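Local atomic coordinates of arginyl-trna synthetase (Thermus thermophilus, PDB entry 1IQ0), a protein that probably catalyses the ATP-dependent attachment of arginine to its tRNA, releasing AMP and diphosphate, as a monomeric class I aminoacyl-tRNA synthetase. Residues 103-109 against 141-147; 130-135 against 582-586. All blocks are in the same frame, centred on the assembly; numbering follows the deposited sequence.

How the contacts relate
Contact 1 pairs two parallel strands of the class I catalytic domain, and contact 2 presses the helix that connects them against the C-terminal anticodon-binding domain; their centres lie about 13 Å apart. Along the chain the order is 103-109, 130-135, 141-147 and, nearly 450 residues after the helix segment, 582-586. Strand 104-108, helix 120-138 and strand 141-149 form one beta-alpha-beta unit of the nucleotide-binding fold, and the predicted 'HIGH' region, 112-122, follows the first strand and reaches the helix start. One side of that helix packs on the sheet, with Ala133 beside Val145, while Ala131, Arg134 and Ile135 meet the C-terminal segment. The helix is thus shared between sheet and second domain.

Contact 1: residues 103-109 against 141-147; sequences GVVLVEH and REVLVLN
One face of the Arg141 guanidinium carries CG2 of Val105, which sits 3.3 Å above its plane, offset toward the rim; the two side chains cross at about a right angle. Bends at chi2 (-50°) and chi3 (-64°) fold the arginine back over the neighbouring strand, and its NE donates to a water that in turn donates to Gly103 O and accepts from Glu142 N. Beyond this pair, NH1 of Arg141 forms a salt bridge with Glu348. With an alanine at Arg141, CG2 of Val105 would probably lose the flat group over it, the water its NE donor and Glu348 its charged mate. CG1 of Val145 approaches the His109 ring obliquely, 3.5 Å from its NE2, and Tyr234 also meets the ring.

The strands run parallel in register from Val105 beside Val143 to Glu108 beside Leu146. Val107 holds the middle: its N reaches Leu144 O at 2.8 Å, and its O receives Leu146 N at 2.8 Å. Branched valines suit the extended backbone. On the opposite face from them, CD1 of Leu106 lies 3.7 Å from CB of Leu144, and CG of Glu108 rests 3.9 Å from CD2 of Leu146, while the Glu108 carboxylate goes on to Lys312.

Helix 120-138 covers the valine face, helix 301-312 touches Leu106, Glu108 and Leu146, and strand 348-354 continues the sheet beyond 104-108.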
loop_
_atom_site.group_PDB
_atom_site.type_symbol
_atom_site.label_atom_id
_atom_site.label_comp_id
_atom_site.label_asym_id
_atom_site.label_seq_id
_atom_site.Cartn_x
_atom_site.Cartn_y
_atom_site.Cartn_z
ATOM N N GLY A 103 0.994 -14.383 12.528
ATOM C CA GLY A 103 -0.305 -13.734 12.496
ATOM C C GLY A 103 -0.570 -13.099 11.147
ATOM O O GLY A 103 0.012 -12.075 10.809
ATOM N N VAL A 104 -1.460 -13.709 10.375
ATOM C CA VAL A 104 -1.793 -13.216 9.054
ATOM C C VAL A 104 -2.463 -11.845 9.015
ATOM O O VAL A 104 -3.366 -11.551 9.792
ATOM C CB VAL A 104 -2.706 -14.218 8.306
ATOM C CG1 VAL A 104 -3.227 -13.594 7.006
ATOM C CG2 VAL A 104 -1.935 -15.502 7.999
ATOM N N VAL A 105 -1.976 -11.006 8.106
ATOM C CA VAL A 105 -2.547 -9.690 7.863
ATOM C C VAL A 105 -3.045 -9.880 6.430
ATOM O O VAL A 105 -2.255 -10.041 5.509
ATOM C CB VAL A 105 -1.488 -8.567 7.907
ATOM C CG1 VAL A 105 -2.115 -7.262 7.456
ATOM C CG2 VAL A 105 -0.949 -8.408 9.332
ATOM N N LEU A 106 -4.357 -9.904 6.251
ATOM C CA LEU A 106 -4.936 -10.126 4.932
ATOM C C LEU A 106 -5.276 -8.820 4.238
ATOM O O LEU A 106 -6.138 -8.062 4.692
ATOM C CB LEU A 106 -6.190 -10.986 5.062
ATOM C CG LEU A 106 -6.822 -11.507 3.774
ATOM C CD1 LEU A 106 -5.826 -12.398 3.028
ATOM C CD2 LEU A 106 -8.075 -12.293 4.121
ATOM N N VAL A 107 -4.591 -8.557 3.133
ATOM C CA VAL A 107 -4.826 -7.343 2.374
ATOM C C VAL A 107 -5.664 -7.627 1.137
ATOM O O VAL A 107 -5.297 -8.459 0.310
ATOM C CB VAL A 107 -3.492 -6.703 1.918
ATOM C CG1 VAL A 107 -3.765 -5.417 1.143
ATOM C CG2 VAL A 107 -2.614 -6.422 3.133
ATOM N N GLU A 108 -6.802 -6.951 1.018
ATOM C CA GLU A 108 -7.634 -7.122 -0.168
ATOM C C GLU A 108 -7.577 -5.851 -1.001
ATOM O O GLU A 108 -7.824 -4.754 -0.502
ATOM C CB GLU A 108 -9.103 -7.403 0.183
ATOM C CG GLU A 108 -9.980 -7.438 -1.089
ATOM C CD GLU A 108 -11.477 -7.549 -0.811
ATOM O OE1 GLU A 108 -12.253 -6.876 -1.515
ATOM O OE2 GLU A 108 -11.882 -8.310 0.091
ATOM N N HIS A 109 -7.234 -5.999 -2.269
ATOM C CA HIS A 109 -7.184 -4.854 -3.160
ATOM C C HIS A 109 -7.471 -5.301 -4.586
ATOM O O HIS A 109 -7.545 -6.505 -4.853
ATOM C CB HIS A 109 -5.838 -4.119 -3.030
ATOM C CG HIS A 109 -4.649 -4.887 -3.519
ATOM N ND1 HIS A 109 -4.456 -5.190 -4.849
ATOM C CD2 HIS A 109 -3.533 -5.306 -2.872
ATOM C CE1 HIS A 109 -3.271 -5.754 -5.002
ATOM N NE2 HIS A 109 -2.690 -5.835 -3.820
ATOM N N ARG A 141 5.545 -8.522 9.107
ATOM C CA ARG A 141 4.236 -9.165 9.150
ATOM C C ARG A 141 4.063 -10.279 8.128
ATOM O O ARG A 141 4.650 -10.241 7.041
ATOM C CB ARG A 141 3.123 -8.128 8.948
ATOM C CG ARG A 141 3.176 -6.950 9.921
ATOM C CD ARG A 141 3.294 -7.414 11.369
ATOM N NE ARG A 141 2.135 -8.179 11.827
ATOM C CZ ARG A 141 0.962 -7.643 12.150
ATOM N NH1 ARG A 141 0.782 -6.332 12.063
ATOM N NH2 ARG A 141 -0.028 -8.418 12.578
ATOM N N GLU A 142 3.264 -11.279 8.498
ATOM C CA GLU A 142 2.957 -12.399 7.615
ATOM C C GLU A 142 1.779 -11.869 6.802
ATOM O O GLU A 142 0.674 -11.705 7.323
ATOM C CB GLU A 142 2.543 -13.633 8.420
ATOM C CG GLU A 142 2.237 -14.839 7.547
ATOM C CD GLU A 142 1.822 -16.057 8.341
ATOM O OE1 GLU A 142 1.592 -17.112 7.718
ATOM O OE2 GLU A 142 1.724 -15.966 9.583
ATOM N N VAL A 143 2.030 -11.603 5.525
ATOM C CA VAL A 143 1.031 -11.005 4.647
ATOM C C VAL A 143 0.499 -11.871 3.515
ATOM O O VAL A 143 1.240 -12.624 2.888
ATOM C CB VAL A 143 1.607 -9.699 4.023
ATOM C CG1 VAL A 143 0.602 -9.062 3.071
ATOM C CG2 VAL A 143 1.991 -8.733 5.134
ATOM N N LEU A 144 -0.799 -11.742 3.262
ATOM C CA LEU A 144 -1.453 -12.462 2.177
ATOM C C LEU A 144 -2.326 -11.459 1.438
ATOM O O LEU A 144 -3.041 -10.668 2.058
ATOM C CB LEU A 144 -2.314 -13.607 2.713
ATOM C CG LEU A 144 -1.578 -14.825 3.273
ATOM C CD1 LEU A 144 -2.611 -15.847 3.753
ATOM C CD2 LEU A 144 -0.670 -15.442 2.205
ATOM N N VAL A 145 -2.249 -11.480 0.113
ATOM C CA VAL A 145 -3.024 -10.568 -0.720
ATOM C C VAL A 145 -4.181 -11.315 -1.389
ATOM O O VAL A 145 -3.985 -12.316 -2.080
ATOM C CB VAL A 145 -2.117 -9.918 -1.794
ATOM C CG1 VAL A 145 -2.955 -9.138 -2.806
ATOM C CG2 VAL A 145 -1.119 -8.985 -1.119
ATOM N N LEU A 146 -5.389 -10.817 -1.174
ATOM C CA LEU A 146 -6.575 -11.439 -1.741
ATOM C C LEU A 146 -7.228 -10.533 -2.774
ATOM O O LEU A 146 -7.307 -9.322 -2.580
ATOM C CB LEU A 146 -7.577 -11.749 -0.622
ATOM C CG LEU A 146 -8.931 -12.385 -0.966
ATOM C CD1 LEU A 146 -9.508 -13.018 0.286
ATOM C CD2 LEU A 146 -9.898 -11.335 -1.529
ATOM N N ASN A 147 -7.681 -11.129 -3.874
ATOM C CA ASN A 147 -8.371 -10.391 -4.928
ATOM C C ASN A 147 -9.773 -11.012 -5.041
ATOM O O ASN A 147 -9.912 -12.182 -5.396
ATOM C CB ASN A 147 -7.603 -10.518 -6.250
ATOM C CG ASN A 147 -8.175 -9.635 -7.356
ATOM O OD1 ASN A 147 -7.582 -9.506 -8.432
ATOM N ND2 ASN A 147 -9.327 -9.029 -7.099
HETATM O O HOH W 1 2.367 -11.020 11.133
#

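Contact 2: residues 130-135 against 582-586; sequences DAIARI and DLLGI
A Schellman motif ends helix 562-583 where the anticodon-binding domain meets helix 120-138 of the catalytic domain, and Arg134 lies across this turn. Gly585 is its C-prime residue: its N bonds to Asp582 O, and Ile586 N closes the turn on a carbonyl further back in the helix. The positive phi of 69° favours glycine, and a side chain here would also crowd Asp130 OD2.

CB of Arg134 lies 3.4 Å from Leu583 O and its CD 3.3 Å from Asp582 O, while CA of Gly585 sits over one face of the guanidinium. The chain is extended from CG to NE (chi2 173°), which lays the charged group against the turn, beside Asp582 O and Gly585. NE of Arg134 gives Asp130 OD2, one helical turn back, a salt-bridged hydrogen bond of 2.8 Å, almost in the guanidinium plane and on the syn side of the carboxylate but 28° out of its plane. A water in the guanidinium plane accepts from NH1 of Arg134 at 2.7 Å and donates to Asp582 OD2. Ile135 crosses Leu583 at about a right angle, its CG1 4.0 Å from Leu583 CB, and CD1 of Ile135 is 4.1 Å from CD2 of Leu584. Small Ala131 lets the turn approach, its CA meeting Leu583 O in a CA-H...O contact.

Asp130 also binds Arg443 and Arg233, and Arg134 NH2 bonds to Asn231 O. The Arg134 charge lies beside the carbonyl end of helix 562-583, where the helix dipole probably favours a cation; toward Asp582 it acts by charge and through the water.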
loop_
_atom_site.group_PDB
_atom_site.type_symbol
_atom_site.label_atom_id
_atom_site.label_comp_id
_atom_site.label_asym_id
_atom_site.label_seq_id
_atom_site.Cartn_x
_atom_site.Cartn_y
_atom_site.Cartn_z
ATOM N N ASP A 130 -0.839 -2.944 -3.211
ATOM C CA ASP A 130 0.382 -3.713 -3.402
ATOM C C ASP A 130 1.513 -3.132 -2.548
ATOM O O ASP A 130 2.264 -3.867 -1.909
ATOM C CB ASP A 130 0.794 -3.702 -4.878
ATOM C CG ASP A 130 2.075 -4.460 -5.121
ATOM O OD1 ASP A 130 2.075 -5.699 -4.933
ATOM O OD2 ASP A 130 3.087 -3.828 -5.480
ATOM N N ALA A 131 1.620 -1.808 -2.537
ATOM C CA ALA A 131 2.661 -1.138 -1.767
ATOM C C ALA A 131 2.538 -1.412 -0.268
ATOM O O ALA A 131 3.520 -1.774 0.380
ATOM C CB ALA A 131 2.630 0.373 -2.037
ATOM N N ILE A 132 1.345 -1.252 0.295
ATOM C CA ILE A 132 1.200 -1.498 1.723
ATOM C C ILE A 132 1.432 -2.973 2.035
ATOM O O ILE A 132 1.926 -3.301 3.106
ATOM C CB ILE A 132 -0.185 -1.034 2.271
ATOM C CG1 ILE A 132 -0.145 -0.994 3.799
ATOM C CG2 ILE A 132 -1.291 -1.983 1.830
ATOM C CD1 ILE A 132 0.975 -0.144 4.367
ATOM N N ALA A 133 1.094 -3.859 1.099
ATOM C CA ALA A 133 1.315 -5.288 1.302
ATOM C C ALA A 133 2.817 -5.566 1.378
ATOM O O ALA A 133 3.273 -6.306 2.249
ATOM C CB ALA A 133 0.700 -6.107 0.154
ATOM N N ARG A 134 3.574 -4.982 0.448
ATOM C CA ARG A 134 5.026 -5.155 0.405
ATOM C C ARG A 134 5.692 -4.565 1.655
ATOM O O ARG A 134 6.568 -5.183 2.260
ATOM C CB ARG A 134 5.614 -4.462 -0.830
ATOM C CG ARG A 134 5.262 -5.105 -2.167
ATOM C CD ARG A 134 5.764 -4.240 -3.301
ATOM N NE ARG A 134 5.507 -4.827 -4.612
ATOM C CZ ARG A 134 6.286 -5.726 -5.204
ATOM N NH1 ARG A 134 7.386 -6.152 -4.606
ATOM N NH2 ARG A 134 5.963 -6.188 -6.405
ATOM N N ILE A 135 5.271 -3.361 2.023
ATOM C CA ILE A 135 5.814 -2.669 3.183
ATOM C C ILE A 135 5.580 -3.465 4.466
ATOM O O ILE A 135 6.504 -3.639 5.265
ATOM C CB ILE A 135 5.194 -1.254 3.293
ATOM C CG1 ILE A 135 5.719 -0.385 2.140
ATOM C CG2 ILE A 135 5.494 -0.637 4.657
ATOM C CD1 ILE A 135 5.064 0.994 2.043
ATOM N N ASP A 582 11.574 -0.833 -4.292
ATOM C CA ASP A 582 10.970 -2.147 -4.409
ATOM C C ASP A 582 9.703 -2.293 -3.563
ATOM O O ASP A 582 8.751 -2.954 -3.972
ATOM C CB ASP A 582 11.979 -3.221 -4.000
ATOM C CG ASP A 582 11.412 -4.622 -4.128
ATOM O OD1 ASP A 582 11.212 -5.071 -5.276
ATOM O OD2 ASP A 582 11.160 -5.266 -3.082
ATOM N N LEU A 583 9.692 -1.674 -2.387
ATOM C CA LEU A 583 8.533 -1.765 -1.507
ATOM C C LEU A 583 7.327 -1.010 -2.073
ATOM O O LEU A 583 6.207 -1.180 -1.605
ATOM C CB LEU A 583 8.885 -1.238 -0.113
ATOM C CG LEU A 583 9.988 -2.004 0.623
ATOM C CD1 LEU A 583 10.206 -1.390 2.012
ATOM C CD2 LEU A 583 9.599 -3.479 0.738
ATOM N N LEU A 584 7.566 -0.177 -3.079
ATOM C CA LEU A 584 6.502 0.580 -3.729
ATOM C C LEU A 584 6.281 -0.032 -5.115
ATOM O O LEU A 584 5.646 0.563 -5.983
ATOM C CB LEU A 584 6.898 2.055 -3.866
ATOM C CG LEU A 584 7.321 2.808 -2.590
ATOM C CD1 LEU A 584 7.592 4.262 -2.963
ATOM C CD2 LEU A 584 6.236 2.734 -1.507
ATOM N N GLY A 585 6.829 -1.227 -5.310
ATOM C CA GLY A 585 6.679 -1.925 -6.578
ATOM C C GLY A 585 7.420 -1.292 -7.743
ATOM O O GLY A 585 7.100 -1.546 -8.902
ATOM N N ILE A 586 8.427 -0.480 -7.440
ATOM C CA ILE A 586 9.184 0.203 -8.478
ATOM C C ILE A 586 10.572 -0.406 -8.710
ATOM O O ILE A 586 11.343 -0.591 -7.775
ATOM C CB ILE A 586 9.331 1.699 -8.117
ATOM C CG1 ILE A 586 7.938 2.326 -7.989
ATOM C CG2 ILE A 586 10.168 2.421 -9.170
ATOM C CD1 ILE A 586 7.925 3.683 -7.341
HETATM O O HOH W 2 8.440 -5.974 -2.126
#